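Local coordinates for protein TetR family transcriptional regulator (Streptomyces coelicolor, PDB 6SRN) that probably binds operator DNA to control antibiotic-production genes, and holds the signalling hormone 4-(hydroxymethyl)-2-propylfuran-3-carboxylic acid in a pocket of its ligand-binding domain, at residues V81-H84 with Y85-P89; V106-M109 with L110-A114; M61-G64 with A65-H69; V187-L191 with H192-D196. All coordinates share one frame; numbering follows the deposited sequence.

Interaction 1: residues V81-H84 with Y85-P89; sequences VEEH and YARWP. With LUB (4-(Hydroxymethyl)-2-propylfuran-3-carboxylic acid), chain B.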
loop_
_atom_site.group_PDB
_atom_site.type_symbol
_atom_site.label_atom_id
_atom_site.label_comp_id
_atom_site.label_asym_id
_atom_site.label_seq_id
_atom_site.Cartn_x
_atom_site.Cartn_y
_atom_site.Cartn_z
ATOM N N VAL A 81 -10.737 -1.412 -13.800
ATOM C CA VAL A 81 -9.775 -2.209 -13.017
ATOM C C VAL A 81 -9.275 -3.416 -13.810
ATOM O O VAL A 81 -8.087 -3.709 -13.867
ATOM C CB VAL A 81 -10.385 -2.641 -11.670
ATOM C CG1 VAL A 81 -9.447 -3.561 -10.925
ATOM C CG2 VAL A 81 -10.683 -1.433 -10.834
ATOM N N GLU A 82 -10.185 -4.118 -14.458
ATOM C CA GLU A 82 -9.769 -5.289 -15.260
ATOM C C GLU A 82 -8.777 -4.874 -16.344
ATOM O O GLU A 82 -7.787 -5.571 -16.617
ATOM C CB GLU A 82 -10.964 -5.990 -15.912
ATOM C CG GLU A 82 -11.835 -6.765 -14.998
ATOM C CD GLU A 82 -12.974 -7.363 -15.828
ATOM O OE1 GLU A 82 -13.423 -6.806 -16.871
ATOM O OE2 GLU A 82 -13.360 -8.435 -15.478
ATOM N N GLU A 83 -9.002 -3.741 -16.992
ATOM C CA GLU A 83 -8.142 -3.334 -18.067
ATOM C C GLU A 83 -6.749 -3.010 -17.552
ATOM O O GLU A 83 -5.758 -3.308 -18.213
ATOM C CB GLU A 83 -8.761 -2.127 -18.776
ATOM C CG GLU A 83 -7.838 -1.409 -19.719
ATOM C CD GLU A 83 -7.203 -2.321 -20.723
ATOM O OE1 GLU A 83 -7.861 -3.294 -21.141
ATOM O OE2 GLU A 83 -6.040 -2.035 -21.113
ATOM N N HIS A 84 -6.674 -2.380 -16.386
ATOM C CA HIS A 84 -5.349 -1.969 -15.877
ATOM C C HIS A 84 -4.512 -3.189 -15.486
ATOM O O HIS A 84 -3.292 -3.074 -15.384
ATOM C CB HIS A 84 -5.520 -0.884 -14.790
ATOM C CG HIS A 84 -5.254 -1.285 -13.366
ATOM N ND1 HIS A 84 -6.044 -2.169 -12.655
ATOM C CD2 HIS A 84 -4.339 -0.839 -12.488
ATOM C CE1 HIS A 84 -5.602 -2.272 -11.422
ATOM N NE2 HIS A 84 -4.577 -1.456 -11.284
ATOM N N TYR A 85 -5.135 -4.351 -15.330
ATOM C CA TYR A 85 -4.410 -5.637 -15.198
ATOM C C TYR A 85 -4.176 -6.371 -16.509
ATOM O O TYR A 85 -3.064 -6.912 -16.758
ATOM C CB TYR A 85 -5.110 -6.582 -14.233
ATOM C CG TYR A 85 -5.186 -6.132 -12.831
ATOM C CD1 TYR A 85 -4.050 -5.754 -12.098
ATOM C CD2 TYR A 85 -6.417 -6.109 -12.170
ATOM C CE1 TYR A 85 -4.156 -5.335 -10.787
ATOM C CE2 TYR A 85 -6.511 -5.707 -10.856
ATOM C CZ TYR A 85 -5.383 -5.335 -10.140
ATOM O OH TYR A 85 -5.535 -4.899 -8.838
ATOM N N ALA A 86 -5.187 -6.409 -17.368
ATOM C CA ALA A 86 -5.169 -7.293 -18.527
ATOM C C ALA A 86 -4.171 -6.876 -19.568
ATOM O O ALA A 86 -3.791 -7.690 -20.421
ATOM C CB ALA A 86 -6.552 -7.369 -19.146
ATOM N N ARG A 87 -3.760 -5.626 -19.555
ATOM C CA ARG A 87 -2.773 -5.134 -20.467
ATOM C C ARG A 87 -1.322 -5.693 -20.344
ATOM O O ARG A 87 -0.544 -5.633 -21.262
ATOM C CB ARG A 87 -2.804 -3.609 -20.427
ATOM C CG ARG A 87 -2.506 -2.969 -19.075
ATOM C CD ARG A 87 -2.446 -1.457 -19.209
ATOM N NE ARG A 87 -3.675 -0.888 -19.735
ATOM C CZ ARG A 87 -3.830 0.406 -19.973
ATOM N NH1 ARG A 87 -2.847 1.247 -19.655
ATOM N NH2 ARG A 87 -4.949 0.845 -20.489
ATOM N N TRP A 88 -1.010 -6.297 -19.225
ATOM C CA TRP A 88 0.384 -6.588 -18.870
ATOM C C TRP A 88 0.997 -7.859 -19.454
ATOM O O TRP A 88 2.166 -7.869 -19.809
ATOM C CB TRP A 88 0.567 -6.446 -17.336
ATOM C CG TRP A 88 0.420 -5.013 -16.982
ATOM C CD1 TRP A 88 -0.657 -4.419 -16.407
ATOM C CD2 TRP A 88 1.364 -3.970 -17.235
ATOM N NE1 TRP A 88 -0.461 -3.058 -16.286
ATOM C CE2 TRP A 88 0.772 -2.744 -16.794
ATOM C CE3 TRP A 88 2.638 -3.936 -17.807
ATOM C CZ2 TRP A 88 1.397 -1.524 -16.943
ATOM C CZ3 TRP A 88 3.272 -2.725 -17.936
ATOM C CH2 TRP A 88 2.658 -1.522 -17.472
ATOM N N PRO A 89 0.201 -8.928 -19.604
ATOM C CA PRO A 89 0.737 -10.114 -20.296
ATOM C C PRO A 89 1.341 -9.814 -21.676
ATOM O O PRO A 89 2.429 -10.311 -21.976
ATOM C CB PRO A 89 -0.485 -11.046 -20.382
ATOM C CG PRO A 89 -1.264 -10.689 -19.139
ATOM C CD PRO A 89 -1.130 -9.196 -19.020
HETATM C C2 LUB B . -0.160 -2.961 -7.962
HETATM C C4 LUB B . -2.207 -2.148 -7.562
HETATM C C5 LUB B . -1.355 -1.119 -7.546
HETATM C C6 LUB B . 1.069 -3.774 -7.997
HETATM O O11 LUB B . -1.277 -5.622 -8.257
HETATM C C9 LUB B . -2.028 -4.694 -7.860
HETATM O O10 LUB B . -3.245 -4.913 -7.513
HETATM C C3 LUB B . -1.530 -3.339 -7.735
HETATM C C12 LUB B . -3.708 -1.903 -7.517
HETATM O O13 LUB B . -4.285 -2.724 -6.475
HETATM O O1 LUB B . -0.039 -1.600 -7.662
HETATM C C7 LUB B . 1.678 -3.629 -9.398
HETATM C C8 LUB B . 2.917 -4.471 -9.574
#
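His-84 and Tyr-85 leave the helix side by side and point the same way, so that the imidazole leans over one face of the phenol. CE1 of His-84 comes 3.3 Å from CZ of Tyr-85, toward the rim of the ring, and the two planes meet obliquely at 45°. The imidazole is fixed by a nearly straight bond from His-84 ND1 to the carbonyl O of Val-81, 2.8 Å long and in the ring plane. Its first torsion, 108°, lies away from the staggered positions, perhaps the price of reaching that carbonyl. Val-81 also flanks Tyr-85, its CG1 lying 3.6 Å from Tyr-85 CE2. With His-84 over one face and Val-81 CG1 on that same side, the phenol presents its edge to the hormone: Tyr-85 OH donates to carboxylate atom O10 at 2.6 Å, and Gln-130 is hydrogen-bonded to the same hydroxyl.

On a neighbouring flank of the helix, Glu-83 and Arg-87, one turn apart, cross at about a right angle. Arg-87 grips one oxygen side-on, with NE 3.0 Å and NH2 3.1 Å from Glu-83 OE2, both on its anti side, while the carboxylate and guanidinium planes stand 62° apart. Arg-87 NH1 makes a salt bridge to Asp-120. Where the chain passes from helix 73-86 to helix 88-96, the indole edge of Trp-88 turns back on the preceding turn, and NE1 makes a weak bond of 3.0 Å to His-84 O. His-84 and Tyr-85 contribute to the wall of the hormone pocket, at the end of the helix coming up from the DNA-binding region of this TetR-family fold.

Interaction 2: residues V106-M109 with L110-A114; sequences VEEM and LHRAA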
loop_
_atom_site.group_PDB
_atom_site.type_symbol
_atom_site.label_atom_id
_atom_site.label_comp_id
_atom_site.label_asym_id
_atom_site.label_seq_id
_atom_site.Cartn_x
_atom_site.Cartn_y
_atom_site.Cartn_z
ATOM N N VAL A 106 11.462 -9.264 -15.484
ATOM C CA VAL A 106 10.756 -8.791 -14.264
ATOM C C VAL A 106 11.099 -7.319 -13.999
ATOM O O VAL A 106 10.210 -6.482 -13.759
ATOM C CB VAL A 106 11.131 -9.625 -13.050
ATOM C CG1 VAL A 106 10.458 -9.118 -11.789
ATOM C CG2 VAL A 106 10.761 -11.095 -13.241
ATOM N N GLU A 107 12.382 -6.951 -14.059
ATOM C CA GLU A 107 12.797 -5.584 -13.862
ATOM C C GLU A 107 12.106 -4.626 -14.830
ATOM O O GLU A 107 11.608 -3.563 -14.406
ATOM C CB GLU A 107 14.290 -5.426 -14.049
ATOM C CG GLU A 107 15.159 -5.934 -12.954
ATOM C CD GLU A 107 16.569 -5.529 -13.334
ATOM O OE1 GLU A 107 16.893 -4.290 -13.236
ATOM O OE2 GLU A 107 17.264 -6.407 -13.845
ATOM N N GLU A 108 12.090 -4.978 -16.121
ATOM C CA GLU A 108 11.556 -4.065 -17.117
ATOM C C GLU A 108 10.027 -3.964 -16.984
ATOM O O GLU A 108 9.442 -2.887 -17.221
ATOM C CB GLU A 108 11.967 -4.458 -18.528
ATOM C CG GLU A 108 11.443 -3.537 -19.610
ATOM C CD GLU A 108 11.794 -2.058 -19.504
ATOM O OE1 GLU A 108 12.715 -1.678 -18.742
ATOM O OE2 GLU A 108 11.123 -1.287 -20.231
ATOM N N MET A 109 9.361 -5.054 -16.628
ATOM C CA MET A 109 7.916 -4.960 -16.371
ATOM C C MET A 109 7.596 -3.955 -15.284
ATOM O O MET A 109 6.664 -3.149 -15.403
ATOM C CB MET A 109 7.367 -6.333 -15.997
ATOM C CG MET A 109 7.304 -7.256 -17.196
ATOM S SD MET A 109 5.997 -6.837 -18.322
ATOM C CE MET A 109 4.565 -7.338 -17.366
ATOM N N LEU A 110 8.363 -3.992 -14.197
ATOM C CA LEU A 110 8.095 -3.092 -13.069
ATOM C C LEU A 110 8.502 -1.635 -13.424
ATOM O O LEU A 110 7.845 -0.678 -13.018
ATOM C CB LEU A 110 8.742 -3.597 -11.760
ATOM C CG LEU A 110 8.130 -4.927 -11.291
ATOM C CD1 LEU A 110 9.003 -5.478 -10.163
ATOM C CD2 LEU A 110 6.691 -4.755 -10.804
ATOM N N HIS A 111 9.552 -1.468 -14.198
ATOM C CA HIS A 111 9.887 -0.147 -14.762
ATOM C C HIS A 111 8.711 0.400 -15.547
ATOM O O HIS A 111 8.282 1.544 -15.342
ATOM C CB HIS A 111 11.101 -0.356 -15.681
ATOM C CG HIS A 111 11.611 0.868 -16.356
ATOM N ND1 HIS A 111 12.430 0.781 -17.470
ATOM C CD2 HIS A 111 11.356 2.179 -16.182
ATOM C CE1 HIS A 111 12.738 2.016 -17.876
ATOM N NE2 HIS A 111 12.112 2.883 -17.095
ATOM N N ARG A 112 8.164 -0.406 -16.447
ATOM C CA ARG A 112 7.050 0.027 -17.240
ATOM C C ARG A 112 5.798 0.305 -16.378
ATOM O O ARG A 112 5.062 1.256 -16.629
ATOM C CB ARG A 112 6.759 -1.029 -18.324
ATOM C CG ARG A 112 7.753 -0.993 -19.453
ATOM C CD ARG A 112 7.405 -1.938 -20.577
ATOM N NE ARG A 112 8.552 -2.041 -21.478
ATOM C CZ ARG A 112 8.526 -2.568 -22.690
ATOM N NH1 ARG A 112 7.403 -3.065 -23.187
ATOM N NH2 ARG A 112 9.658 -2.594 -23.407
ATOM N N ALA A 113 5.558 -0.523 -15.360
ATOM C CA ALA A 113 4.442 -0.257 -14.449
ATOM C C ALA A 113 4.616 1.057 -13.773
ATOM O O ALA A 113 3.615 1.772 -13.579
ATOM C CB ALA A 113 4.344 -1.351 -13.418
ATOM N N ALA A 114 5.824 1.391 -13.310
ATOM C CA ALA A 114 6.025 2.662 -12.614
ATOM C C ALA A 114 5.729 3.868 -13.495
ATOM O O ALA A 114 5.023 4.812 -13.074
ATOM C CB ALA A 114 7.447 2.728 -12.065
#
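His-111 ND1 donates to Glu-108 OE1 over 2.8 Å, a shorter bond than the salt bridge the same carboxylate makes. OE1 lies at the edge of the imidazole, close to its plane, while the carboxylate plane stands almost perpendicular to the ring, at 87°. OE1 is approached on its syn side, somewhat out of the carboxylate plane. The second oxygen has its own partner: Arg-112 NE reaches Glu-108 OE2 at 3.0 Å in a nearly straight salt bridge, on the anti lone pair. Glu-108 therefore serves two partners with separate oxygens, which fixes the rotation of its carboxylate. Its CG is placed opposite the backbone N (chi1 -180°) and the chain then bends at chi2 (57°), folding the acid back along the helix toward residues three and four positions on. Arg-112, by contrast, runs out extended from CG to NE, and its NH1 goes on to a salt bridge with Glu-94.

On the buried side the contact is apolar. Val-106 CG1 lies 4.2 Å from Leu-110 CD1 one turn later, while Met-109, bent at two torsions, packs against Met-92, Trp-147 and Leu-150 of neighbouring helices. Regular backbone bonds link the turns, among them Ala-113 N to Met-109 O at 2.8 Å. Glu-107 reaches across to Arg-205 of helix 197-212. This part of helix 102-119 is thus amphipathic, with charged and polar groups paired along one flank and, on the other, Leu-110 lining the hormone pocket of the TetR-type C-terminal domain.

Interaction 3: residues M61-G64 with A65-H69; sequences MTKG and AVYFH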
loop_
_atom_site.group_PDB
_atom_site.type_symbol
_atom_site.label_atom_id
_atom_site.label_comp_id
_atom_site.label_asym_id
_atom_site.label_seq_id
_atom_site.Cartn_x
_atom_site.Cartn_y
_atom_site.Cartn_z
ATOM N N MET A 61 -21.221 11.542 -25.454
ATOM C CA MET A 61 -22.384 10.743 -25.822
ATOM C C MET A 61 -23.467 10.817 -24.743
ATOM O O MET A 61 -23.261 11.409 -23.691
ATOM C CB MET A 61 -21.901 9.346 -26.241
ATOM C CG MET A 61 -21.247 8.527 -25.170
ATOM S SD MET A 61 -20.180 7.223 -25.822
ATOM C CE MET A 61 -21.463 6.141 -26.495
ATOM N N THR A 62 -24.679 10.338 -25.042
ATOM C CA THR A 62 -25.752 10.310 -24.035
ATOM C C THR A 62 -25.484 9.214 -23.010
ATOM O O THR A 62 -24.781 8.244 -23.300
ATOM C CB THR A 62 -27.131 9.997 -24.655
ATOM O OG1 THR A 62 -27.085 8.700 -25.265
ATOM C CG2 THR A 62 -27.526 11.083 -25.678
ATOM N N LYS A 63 -26.067 9.354 -21.829
ATOM C CA LYS A 63 -25.950 8.299 -20.803
ATOM C C LYS A 63 -26.468 6.969 -21.342
ATOM O O LYS A 63 -25.860 5.922 -21.085
ATOM C CB LYS A 63 -26.702 8.625 -19.509
ATOM C CG LYS A 63 -26.080 9.674 -18.596
ATOM C CD LYS A 63 -26.887 9.849 -17.296
ATOM C CE LYS A 63 -26.725 8.688 -16.309
ATOM N NZ LYS A 63 -27.446 8.853 -15.004
ATOM N N GLY A 64 -27.622 6.995 -22.012
ATOM C CA GLY A 64 -28.201 5.753 -22.574
ATOM C C GLY A 64 -27.268 5.052 -23.538
ATOM O O GLY A 64 -27.120 3.829 -23.514
ATOM N N ALA A 65 -26.566 5.825 -24.352
ATOM C CA ALA A 65 -25.552 5.228 -25.220
ATOM C C ALA A 65 -24.346 4.621 -24.451
ATOM O O ALA A 65 -23.821 3.550 -24.780
ATOM C CB ALA A 65 -25.100 6.253 -26.247
ATOM N N VAL A 66 -23.873 5.309 -23.396
ATOM C CA VAL A 66 -22.851 4.730 -22.548
ATOM C C VAL A 66 -23.288 3.424 -21.864
ATOM O O VAL A 66 -22.512 2.465 -21.759
ATOM C CB VAL A 66 -22.355 5.721 -21.475
ATOM C CG1 VAL A 66 -21.357 5.098 -20.507
ATOM C CG2 VAL A 66 -21.714 6.932 -22.099
ATOM N N TYR A 67 -24.529 3.399 -21.385
ATOM C CA TYR A 67 -25.046 2.220 -20.692
ATOM C C TYR A 67 -25.121 0.994 -21.600
ATOM O O TYR A 67 -25.090 -0.140 -21.103
ATOM C CB TYR A 67 -26.420 2.518 -20.078
ATOM C CG TYR A 67 -26.436 3.347 -18.796
ATOM C CD1 TYR A 67 -25.514 3.140 -17.772
ATOM C CD2 TYR A 67 -27.388 4.326 -18.617
ATOM C CE1 TYR A 67 -25.563 3.881 -16.598
ATOM C CE2 TYR A 67 -27.448 5.084 -17.439
ATOM C CZ TYR A 67 -26.515 4.862 -16.449
ATOM O OH TYR A 67 -26.587 5.614 -15.283
ATOM N N PHE A 68 -25.192 1.197 -22.910
ATOM C CA PHE A 68 -25.099 0.067 -23.836
ATOM C C PHE A 68 -23.775 -0.675 -23.646
ATOM O O PHE A 68 -23.748 -1.892 -23.595
ATOM C CB PHE A 68 -25.227 0.491 -25.273
ATOM C CG PHE A 68 -24.961 -0.615 -26.259
ATOM C CD1 PHE A 68 -25.842 -1.690 -26.373
ATOM C CD2 PHE A 68 -23.854 -0.568 -27.100
ATOM C CE1 PHE A 68 -25.628 -2.689 -27.313
ATOM C CE2 PHE A 68 -23.628 -1.566 -28.030
ATOM C CZ PHE A 68 -24.520 -2.631 -28.145
ATOM N N HIS A 69 -22.690 0.069 -23.520
ATOM C CA HIS A 69 -21.374 -0.544 -23.298
ATOM C C HIS A 69 -21.159 -1.008 -21.865
ATOM O O HIS A 69 -20.580 -2.095 -21.638
ATOM C CB HIS A 69 -20.320 0.467 -23.644
ATOM C CG HIS A 69 -20.315 0.896 -25.079
ATOM N ND1 HIS A 69 -19.606 0.213 -26.044
ATOM C CD2 HIS A 69 -20.884 1.956 -25.712
ATOM C CE1 HIS A 69 -19.762 0.817 -27.211
ATOM N NE2 HIS A 69 -20.513 1.886 -27.038
#
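The phenol ring of Tyr-67 lies alongside Lys-63, the two side chains pointing the same way, with the lysine methylene CE 3.8 Å from Tyr-67 CE2. Further out, the same CE comes to 3.2 Å from Tyr-67 OH. Lys-63 bends at its third torsion (73°), which brings the end of its chain beside the hydroxyl. Nearer the backbone, Lys-63 O, 3.3 Å from Tyr-67 CD2, and Gly-64 CA approach the ring obliquely. The other flat group, the imidazole of His-69, carries Phe-68 CD2 over the centre of one face, while the methyl CE of Met-61 approaches obliquely, 4.3 Å from His-69 CD2.

Met-61 packs against the first turn of the helix. Its CE rests 3.6 Å from Ala-65 CB, and its CG presses against Val-66 CG2 at 3.5 Å, a tight pair for carbons, in which the two side chains cross at about a right angle. Val-66 and Met-61 both go on to touch Ile-34 of helix 31-49, and Val-66 also meets Val-52 and Ala-56 of helix 52-59.

Thr-62 caps the helix start. With OG1 set between the backbone N and the carbonyl carbon (chi1 61°), the hydroxyl oxygen accepts from Ala-65 N at 3.1 Å, taking up an N-H that has no earlier turn to bond to. The main chain follows with Val-66 N to Thr-62 O, also 3.1 Å. Here is a classic threonine N-cap at the start of the second helix of the predicted helix-turn-helix, the element that in TetR-family regulators usually enters the DNA major groove.

Interaction 4: residues V187-L191 with H192-D196; sequences VSDNL and HQRAD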
loop_
_atom_site.group_PDB
_atom_site.type_symbol
_atom_site.label_atom_id
_atom_site.label_comp_id
_atom_site.label_asym_id
_atom_site.label_seq_id
_atom_site.Cartn_x
_atom_site.Cartn_y
_atom_site.Cartn_z
ATOM N N VAL A 187 2.683 5.039 -1.646
ATOM C CA VAL A 187 3.253 6.129 -0.902
ATOM C C VAL A 187 3.499 7.335 -1.808
ATOM O O VAL A 187 3.227 8.468 -1.426
ATOM C CB VAL A 187 4.580 5.708 -0.193
ATOM C CG1 VAL A 187 5.358 6.915 0.346
ATOM C CG2 VAL A 187 4.352 4.645 0.883
ATOM N N SER A 188 4.058 7.078 -2.977
ATOM C CA SER A 188 4.318 8.125 -3.940
ATOM C C SER A 188 3.038 8.847 -4.355
ATOM O O SER A 188 3.016 10.076 -4.448
ATOM C CB SER A 188 5.046 7.545 -5.154
ATOM O OG SER A 188 5.389 8.550 -6.104
ATOM N N ASP A 189 1.949 8.119 -4.556
ATOM C CA ASP A 189 0.688 8.723 -4.881
ATOM C C ASP A 189 0.199 9.579 -3.714
ATOM O O ASP A 189 -0.187 10.728 -3.893
ATOM C CB ASP A 189 -0.353 7.620 -5.182
ATOM C CG ASP A 189 -1.816 8.078 -5.009
ATOM O OD1 ASP A 189 -2.425 8.078 -3.889
ATOM O OD2 ASP A 189 -2.345 8.426 -6.008
ATOM N N ASN A 190 0.176 8.994 -2.520
ATOM C CA ASN A 190 -0.442 9.651 -1.381
ATOM C C ASN A 190 0.273 10.950 -1.057
ATOM O O ASN A 190 -0.400 11.963 -0.760
ATOM C CB ASN A 190 -0.387 8.778 -0.129
ATOM C CG ASN A 190 -1.373 7.611 -0.117
ATOM O OD1 ASN A 190 -1.490 6.979 0.924
ATOM N ND2 ASN A 190 -2.090 7.337 -1.191
ATOM N N LEU A 191 1.616 10.907 -1.041
ATOM C CA LEU A 191 2.384 12.057 -0.636
ATOM C C LEU A 191 2.667 13.044 -1.737
ATOM O O LEU A 191 2.669 14.251 -1.482
ATOM C CB LEU A 191 3.712 11.630 -0.008
ATOM C CG LEU A 191 3.608 10.766 1.273
ATOM C CD1 LEU A 191 5.023 10.457 1.778
ATOM C CD2 LEU A 191 2.767 11.445 2.335
ATOM N N HIS A 192 2.889 12.531 -2.950
ATOM C CA HIS A 192 3.441 13.339 -4.029
ATOM C C HIS A 192 2.770 13.193 -5.368
ATOM O O HIS A 192 3.312 13.665 -6.391
ATOM C CB HIS A 192 4.943 13.047 -4.170
ATOM C CG HIS A 192 5.717 13.241 -2.905
ATOM N ND1 HIS A 192 5.800 14.454 -2.254
ATOM C CD2 HIS A 192 6.422 12.367 -2.154
ATOM C CE1 HIS A 192 6.507 14.321 -1.146
ATOM N NE2 HIS A 192 6.899 13.066 -1.064
ATOM N N GLN A 193 1.591 12.594 -5.406
ATOM C CA GLN A 193 0.837 12.409 -6.633
ATOM C C GLN A 193 1.671 11.694 -7.738
ATOM O O GLN A 193 1.582 12.007 -8.929
ATOM C CB GLN A 193 0.277 13.747 -7.167
ATOM C CG GLN A 193 -0.717 14.419 -6.228
ATOM C CD GLN A 193 -0.113 14.905 -4.910
ATOM O OE1 GLN A 193 -0.470 14.404 -3.838
ATOM N NE2 GLN A 193 0.808 15.896 -4.978
ATOM N N ARG A 194 2.525 10.783 -7.270
ATOM C CA ARG A 194 3.417 9.971 -8.070
ATOM C C ARG A 194 4.496 10.734 -8.836
ATOM O O ARG A 194 5.212 10.160 -9.648
ATOM C CB ARG A 194 2.638 9.027 -9.004
ATOM C CG ARG A 194 1.768 7.993 -8.310
ATOM C CD ARG A 194 1.294 6.924 -9.246
ATOM N NE ARG A 194 0.423 5.964 -8.546
ATOM C CZ ARG A 194 -0.911 6.067 -8.483
ATOM N NH1 ARG A 194 -1.543 7.068 -9.037
ATOM N NH2 ARG A 194 -1.623 5.156 -7.824
ATOM N N ALA A 195 4.728 11.985 -8.480
ATOM C CA ALA A 195 5.690 12.809 -9.223
ATOM C C ALA A 195 7.131 12.234 -9.102
ATOM O O ALA A 195 7.926 12.327 -10.023
ATOM C CB ALA A 195 5.661 14.226 -8.713
ATOM N N ASP A 196 7.430 11.656 -7.948
ATOM C CA ASP A 196 8.753 11.148 -7.613
ATOM C C ASP A 196 8.818 9.616 -7.742
ATOM O O ASP A 196 9.770 8.990 -7.286
ATOM C CB ASP A 196 9.160 11.509 -6.168
ATOM C CG ASP A 196 8.310 10.815 -5.089
ATOM O OD1 ASP A 196 7.138 10.468 -5.386
ATOM O OD2 ASP A 196 8.769 10.725 -3.908
HETATM O O HOH W 1 -2.306 12.499 -3.322
HETATM O O HOH W 2 0.019 14.996 -1.123
#
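Ser-188 and Asp-196 meet across the end of the helix, the serine OG donating to Asp-196 OD1 at 2.7 Å. OG stands opposite the serine's own N (chi1 -177°), whereas the aspartate takes the hindered position between its N and carbonyl carbon (chi1 67°); its other oxygen, OD2, pairs with Arg-200. At the helix end two carbonyls take the last backbone bonds: Ser-188 O accepts from His-192 N and, from the opposite face of its plane, from Arg-194 N, while Gln-193 N goes to Asp-189 O.

Helix 170-192 ends in a type I' turn, His-192 to Ala-195, in which Gln-193 and Arg-194 both have left-handed backbone conformations. Gln-193 bends back at chi2, and two waters bridge its OE1 to Asp-189 O and Leu-191 O. Arg-194 runs extended from CG to NE, and Asp-189 CB lies over the centre of one face of its guanidinium, 3.6 Å above the plane. Asp-189 OD2 sits 3.4 Å from Arg-194 NH1, well out of plane, a purely electrostatic bridge; NH2 bonds Gln-185, a pocket residue. Leu-191 CB makes a CH-pi contact over the His-192 ring. Asn-190 ND2 holds Asp-189 OD1 at 2.8 Å, and its OD1 bonds Tyr-144 of the second subunit.

In the fold
Along the chain the order is interaction 3, interaction 1, interaction 2, interaction 4. Interactions 1 and 2 touch, with centres about 14 Å apart: Trp-88 at the start of helix 88-96 packs on Met-109 and Arg-112 of helix 102-119. Both contribute residues to the hormone pocket. Interaction 4, at the end of helix 170-192, lies beside the second subunit, its centre about 17 Å from that of interaction 2 and 22 Å from that of interaction 1. Interaction 3 stands apart in the predicted helix-turn-helix, its centre about 23 Å from that of interaction 1 and 35 Å from that of interaction 2. Helix 73-86, following helix 63-69, links the presumed DNA-reading end to the pocket, a likely route for hormone signalling.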